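Local coordinates for protein R.Pab1 family restriction endonuclease (Campylobacter coli, PDB 7CFA) that acts as a restriction DNA glycosylase of the R.PabI family, probably excising a base within its recognition sequence and thereby leading to DNA cleavage, at residues Leu110-Phe122 and Phe132-Tyr144. The protein carries 2 engineered substitutions. Sequence-based numbering, arbitrary orientation.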
# COMPACT_ATOMS: atom_id res chain seq x y z
N LEU A 110 19.53 12.50 -5.58
CA LEU A 110 18.44 12.29 -4.63
C LEU A 110 17.69 11.01 -4.97
O LEU A 110 17.52 10.65 -6.13
CB LEU A 110 17.47 13.48 -4.64
CG LEU A 110 18.08 14.80 -4.17
CD1 LEU A 110 17.07 15.93 -4.34
CD2 LEU A 110 18.55 14.70 -2.73
N ILE A 111 17.23 10.33 -3.91
CA ILE A 111 16.58 9.03 -4.08
C ILE A 111 15.29 9.17 -4.88
O ILE A 111 15.02 8.38 -5.80
CB ILE A 111 16.33 8.39 -2.70
CG1 ILE A 111 17.65 7.94 -2.09
CG2 ILE A 111 15.33 7.24 -2.80
CD1 ILE A 111 17.51 7.32 -0.72
N GLU A 112 14.46 10.16 -4.55
CA GLU A 112 13.19 10.33 -5.26
C GLU A 112 13.38 10.78 -6.71
O GLU A 112 12.41 10.72 -7.48
CB GLU A 112 12.30 11.32 -4.51
CG GLU A 112 11.81 10.78 -3.17
CD GLU A 112 10.93 11.75 -2.42
OE1 GLU A 112 10.66 12.86 -2.94
OE2 GLU A 112 10.50 11.41 -1.29
N ASP A 113 14.58 11.21 -7.09
CA ASP A 113 14.86 11.52 -8.49
C ASP A 113 15.49 10.35 -9.24
O ASP A 113 15.33 10.26 -10.46
CB ASP A 113 15.79 12.73 -8.58
CG ASP A 113 15.14 14.01 -8.08
OD1 ASP A 113 13.91 14.16 -8.27
OD2 ASP A 113 15.85 14.86 -7.51
N LYS A 114 16.18 9.45 -8.54
CA LYS A 114 16.82 8.30 -9.17
C LYS A 114 15.98 7.03 -9.14
O LYS A 114 16.15 6.17 -10.00
CB LYS A 114 18.17 8.01 -8.50
CG LYS A 114 19.15 9.18 -8.54
CD LYS A 114 19.43 9.63 -9.96
CE LYS A 114 20.40 10.81 -9.99
NZ LYS A 114 20.68 11.28 -11.38
N MET A 115 15.09 6.89 -8.16
CA MET A 115 14.26 5.69 -8.07
C MET A 115 13.02 5.86 -8.94
O MET A 115 12.34 6.88 -8.87
CB MET A 115 13.88 5.41 -6.62
CG MET A 115 15.07 5.05 -5.73
SD MET A 115 15.98 3.59 -6.31
CE MET A 115 17.46 4.34 -6.98
N LYS A 116 12.74 4.86 -9.76
CA LYS A 116 11.68 4.92 -10.74
C LYS A 116 10.69 3.79 -10.52
O LYS A 116 11.08 2.64 -10.30
CB LYS A 116 12.23 4.85 -12.17
CG LYS A 116 13.25 5.94 -12.50
CD LYS A 116 12.62 7.32 -12.48
CE LYS A 116 13.66 8.40 -12.73
NZ LYS A 116 13.14 9.77 -12.46
N ILE A 117 9.40 4.13 -10.57
CA ILE A 117 8.34 3.14 -10.63
C ILE A 117 8.07 2.82 -12.10
O ILE A 117 7.86 3.73 -12.91
CB ILE A 117 7.07 3.65 -9.93
CG1 ILE A 117 7.34 3.85 -8.43
CG2 ILE A 117 5.91 2.70 -10.15
CD1 ILE A 117 6.16 4.37 -7.65
N ASN A 118 8.11 1.54 -12.44
CA ASN A 118 8.04 1.09 -13.82
C ASN A 118 6.68 0.47 -14.12
O ASN A 118 6.10 -0.23 -13.28
CB ASN A 118 9.13 0.05 -14.12
CG ASN A 118 10.52 0.65 -14.10
OD1 ASN A 118 10.73 1.77 -14.55
ND2 ASN A 118 11.48 -0.11 -13.58
N ARG A 119 6.17 0.74 -15.32
CA ARG A 119 5.03 0.03 -15.87
C ARG A 119 5.51 -0.74 -17.09
O ARG A 119 6.13 -0.17 -17.99
CB ARG A 119 3.90 1.00 -16.25
CG ARG A 119 3.31 1.74 -15.06
CD ARG A 119 2.22 2.70 -15.50
NE ARG A 119 1.67 3.46 -14.38
CZ ARG A 119 0.58 3.11 -13.71
NH1 ARG A 119 -0.10 2.02 -14.05
NH2 ARG A 119 0.15 3.86 -12.70
N THR A 120 5.23 -2.04 -17.12
CA THR A 120 5.74 -2.86 -18.21
C THR A 120 4.77 -2.84 -19.39
O THR A 120 3.63 -2.39 -19.29
CB THR A 120 5.96 -4.30 -17.75
OG1 THR A 120 4.70 -4.93 -17.51
CG2 THR A 120 6.80 -4.34 -16.49
N ASN A 121 5.26 -3.34 -20.52
CA ASN A 121 4.43 -3.56 -21.68
C ASN A 121 3.32 -4.57 -21.37
O ASN A 121 3.37 -5.30 -20.37
CB ASN A 121 5.27 -4.08 -22.85
CG ASN A 121 5.98 -5.38 -22.51
OD1 ASN A 121 7.07 -5.38 -21.93
ND2 ASN A 121 5.35 -6.50 -22.85
N PHE A 122 2.32 -4.60 -22.24
CA PHE A 122 1.23 -5.56 -22.11
C PHE A 122 1.61 -6.90 -22.72
O PHE A 122 2.42 -6.98 -23.65
CB PHE A 122 -0.03 -5.04 -22.81
CG PHE A 122 -0.79 -4.02 -22.02
CD1 PHE A 122 -1.34 -4.34 -20.79
CD2 PHE A 122 -0.98 -2.74 -22.52
CE1 PHE A 122 -2.05 -3.40 -20.06
CE2 PHE A 122 -1.69 -1.80 -21.80
CZ PHE A 122 -2.22 -2.13 -20.57
N PHE A 132 -7.36 -11.45 -21.30
CA PHE A 132 -7.01 -10.20 -20.65
C PHE A 132 -5.73 -9.64 -21.25
O PHE A 132 -4.99 -10.33 -21.95
CB PHE A 132 -6.81 -10.39 -19.14
CG PHE A 132 -8.03 -10.89 -18.41
CD1 PHE A 132 -8.97 -10.00 -17.91
CD2 PHE A 132 -8.21 -12.25 -18.20
CE1 PHE A 132 -10.08 -10.47 -17.23
CE2 PHE A 132 -9.32 -12.71 -17.52
CZ PHE A 132 -10.25 -11.82 -17.03
N LEU A 133 -5.48 -8.37 -20.96
CA LEU A 133 -4.18 -7.75 -21.18
C LEU A 133 -3.50 -7.63 -19.82
O LEU A 133 -4.08 -7.05 -18.89
CB LEU A 133 -4.31 -6.39 -21.86
CG LEU A 133 -4.81 -6.43 -23.31
CD1 LEU A 133 -4.92 -5.02 -23.87
CD2 LEU A 133 -3.91 -7.29 -24.17
N GLU A 134 -2.30 -8.18 -19.71
CA GLU A 134 -1.57 -8.20 -18.45
C GLU A 134 -0.39 -7.24 -18.51
O GLU A 134 0.33 -7.18 -19.51
CB GLU A 134 -1.07 -9.60 -18.11
CG GLU A 134 -0.37 -9.68 -16.77
CD GLU A 134 0.08 -11.07 -16.42
OE1 GLU A 134 0.76 -11.70 -17.25
OE2 GLU A 134 -0.25 -11.54 -15.31
N SER A 135 -0.21 -6.49 -17.43
CA SER A 135 0.92 -5.59 -17.27
C SER A 135 1.37 -5.65 -15.81
O SER A 135 0.67 -6.19 -14.95
CB SER A 135 0.56 -4.16 -17.68
OG SER A 135 1.66 -3.28 -17.51
N TYR A 136 2.55 -5.10 -15.55
CA TYR A 136 3.10 -5.08 -14.20
C TYR A 136 3.48 -3.66 -13.82
O TYR A 136 3.97 -2.89 -14.65
CB TYR A 136 4.34 -5.98 -14.09
CG TYR A 136 4.03 -7.46 -14.15
CD1 TYR A 136 3.94 -8.12 -15.36
CD2 TYR A 136 3.85 -8.19 -12.98
CE1 TYR A 136 3.66 -9.47 -15.42
CE2 TYR A 136 3.57 -9.54 -13.03
CZ TYR A 136 3.47 -10.18 -14.25
OH TYR A 136 3.20 -11.52 -14.31
N VAL A 137 3.24 -3.32 -12.56
CA VAL A 137 3.73 -2.08 -11.96
C VAL A 137 4.81 -2.48 -10.97
O VAL A 137 4.53 -3.20 -9.99
CB VAL A 137 2.61 -1.28 -11.28
CG1 VAL A 137 3.14 0.05 -10.78
CG2 VAL A 137 1.46 -1.07 -12.25
N SER A 138 6.04 -2.05 -11.21
CA SER A 138 7.19 -2.47 -10.42
C SER A 138 7.64 -1.33 -9.51
O SER A 138 7.92 -0.23 -9.98
CB SER A 138 8.34 -2.92 -11.32
OG SER A 138 7.96 -4.04 -12.10
N TYR A 139 7.70 -1.62 -8.21
CA TYR A 139 8.11 -0.65 -7.21
C TYR A 139 9.48 -1.01 -6.67
O TYR A 139 9.68 -2.14 -6.21
CB TYR A 139 7.10 -0.60 -6.06
CG TYR A 139 5.71 -0.18 -6.49
CD1 TYR A 139 4.80 -1.11 -6.99
CD2 TYR A 139 5.30 1.14 -6.38
CE1 TYR A 139 3.53 -0.74 -7.37
CE2 TYR A 139 4.03 1.52 -6.77
CZ TYR A 139 3.15 0.58 -7.26
OH TYR A 139 1.89 0.96 -7.64
N PRO A 140 10.44 -0.09 -6.72
CA PRO A 140 11.76 -0.38 -6.17
C PRO A 140 11.77 -0.23 -4.66
O PRO A 140 10.98 0.51 -4.07
CB PRO A 140 12.65 0.67 -6.84
CG PRO A 140 11.74 1.83 -7.03
CD PRO A 140 10.37 1.25 -7.32
N LEU A 141 12.69 -0.96 -4.03
CA LEU A 141 12.97 -0.76 -2.62
C LEU A 141 14.48 -0.80 -2.43
O LEU A 141 15.17 -1.60 -3.06
CB LEU A 141 12.28 -1.81 -1.74
CG LEU A 141 12.60 -3.30 -1.92
CD1 LEU A 141 13.69 -3.73 -0.94
CD2 LEU A 141 11.35 -4.13 -1.73
N LEU A 142 14.97 0.10 -1.59
CA LEU A 142 16.39 0.18 -1.26
C LEU A 142 16.60 -0.32 0.16
O LEU A 142 15.86 0.06 1.07
CB LEU A 142 16.90 1.61 -1.41
CG LEU A 142 16.88 2.20 -2.82
CD1 LEU A 142 17.40 3.63 -2.80
CD2 LEU A 142 17.70 1.35 -3.78
N VAL A 143 17.60 -1.17 0.34
CA VAL A 143 17.97 -1.70 1.65
C VAL A 143 19.39 -1.24 1.95
O VAL A 143 20.30 -1.43 1.14
CB VAL A 143 17.87 -3.23 1.70
CG1 VAL A 143 18.48 -3.75 2.99
CG2 VAL A 143 16.42 -3.67 1.58
N TYR A 144 19.57 -0.62 3.12
CA TYR A 144 20.89 -0.24 3.60
C TYR A 144 21.25 -1.12 4.79
O TYR A 144 20.52 -1.15 5.78
CB TYR A 144 20.95 1.24 3.98
CG TYR A 144 22.32 1.66 4.46
CD1 TYR A 144 23.33 1.93 3.55
CD2 TYR A 144 22.60 1.78 5.81
CE1 TYR A 144 24.59 2.32 3.98
CE2 TYR A 144 23.86 2.16 6.25
CZ TYR A 144 24.85 2.43 5.33
OH TYR A 144 26.10 2.81 5.76
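T120 and S135 meet where the ladder of this beta hairpin becomes irregular: beyond the regular pairs, side-chain oxygens join the backbone bonds. N118 faces S138 as a hydrogen-bonded antiparallel pair: N118 N donates to S138 O at 3.0 Å, and S138 N donates back to N118 O. R119 and V137 form the next, non-hydrogen-bonded pair, side chains alongside and pointing the same way. T120 N reaches Y136 O, but the answering bond goes to a side chain. Y136 N donates to T120 OG1 at 2.9 Å, with an N-H...O angle of 144°; chi1 of 70° tucks that hydroxyl between the T120 backbone N and carbonyl carbon, and OG1 donates to N121 O. S135 OG, turned away from its own N (chi1 179°), donates to T120 O at 2.8 Å from above the carbonyl plane. Side-chain hydroxyls thus carry the pairing across the break in strand 118-127; backbone bonds resume at T123 with E134.

Going outward, I117 CB lies 4.0 Å from S138 O; CG2 touches V137 CG1 and sits over one face of the Y139 ring. CG1 passes P140 CD, and I117 CD1 ends 3.6 Å from Y139 CD2. Toward helix 111-114, M115 and L142 meet tip to tip, M115 SD 3.8 Å from L142 CD1, with I111 CG2 also pointing at that methyl. At the other end, F122 CE1 lies 3.6 Å from S135 CB, and E134 O is near the edge of the F122 ring.

Strand 118-127 is one of the two outermost strands of the chain's antiparallel sheet, beside strand 130-145. The latter also pairs antiparallel with the second subunit, S138 OG bonding S138 OG of that chain, so the sheet runs on across the dimer interface; I111 and P140 pack against strand 152-159.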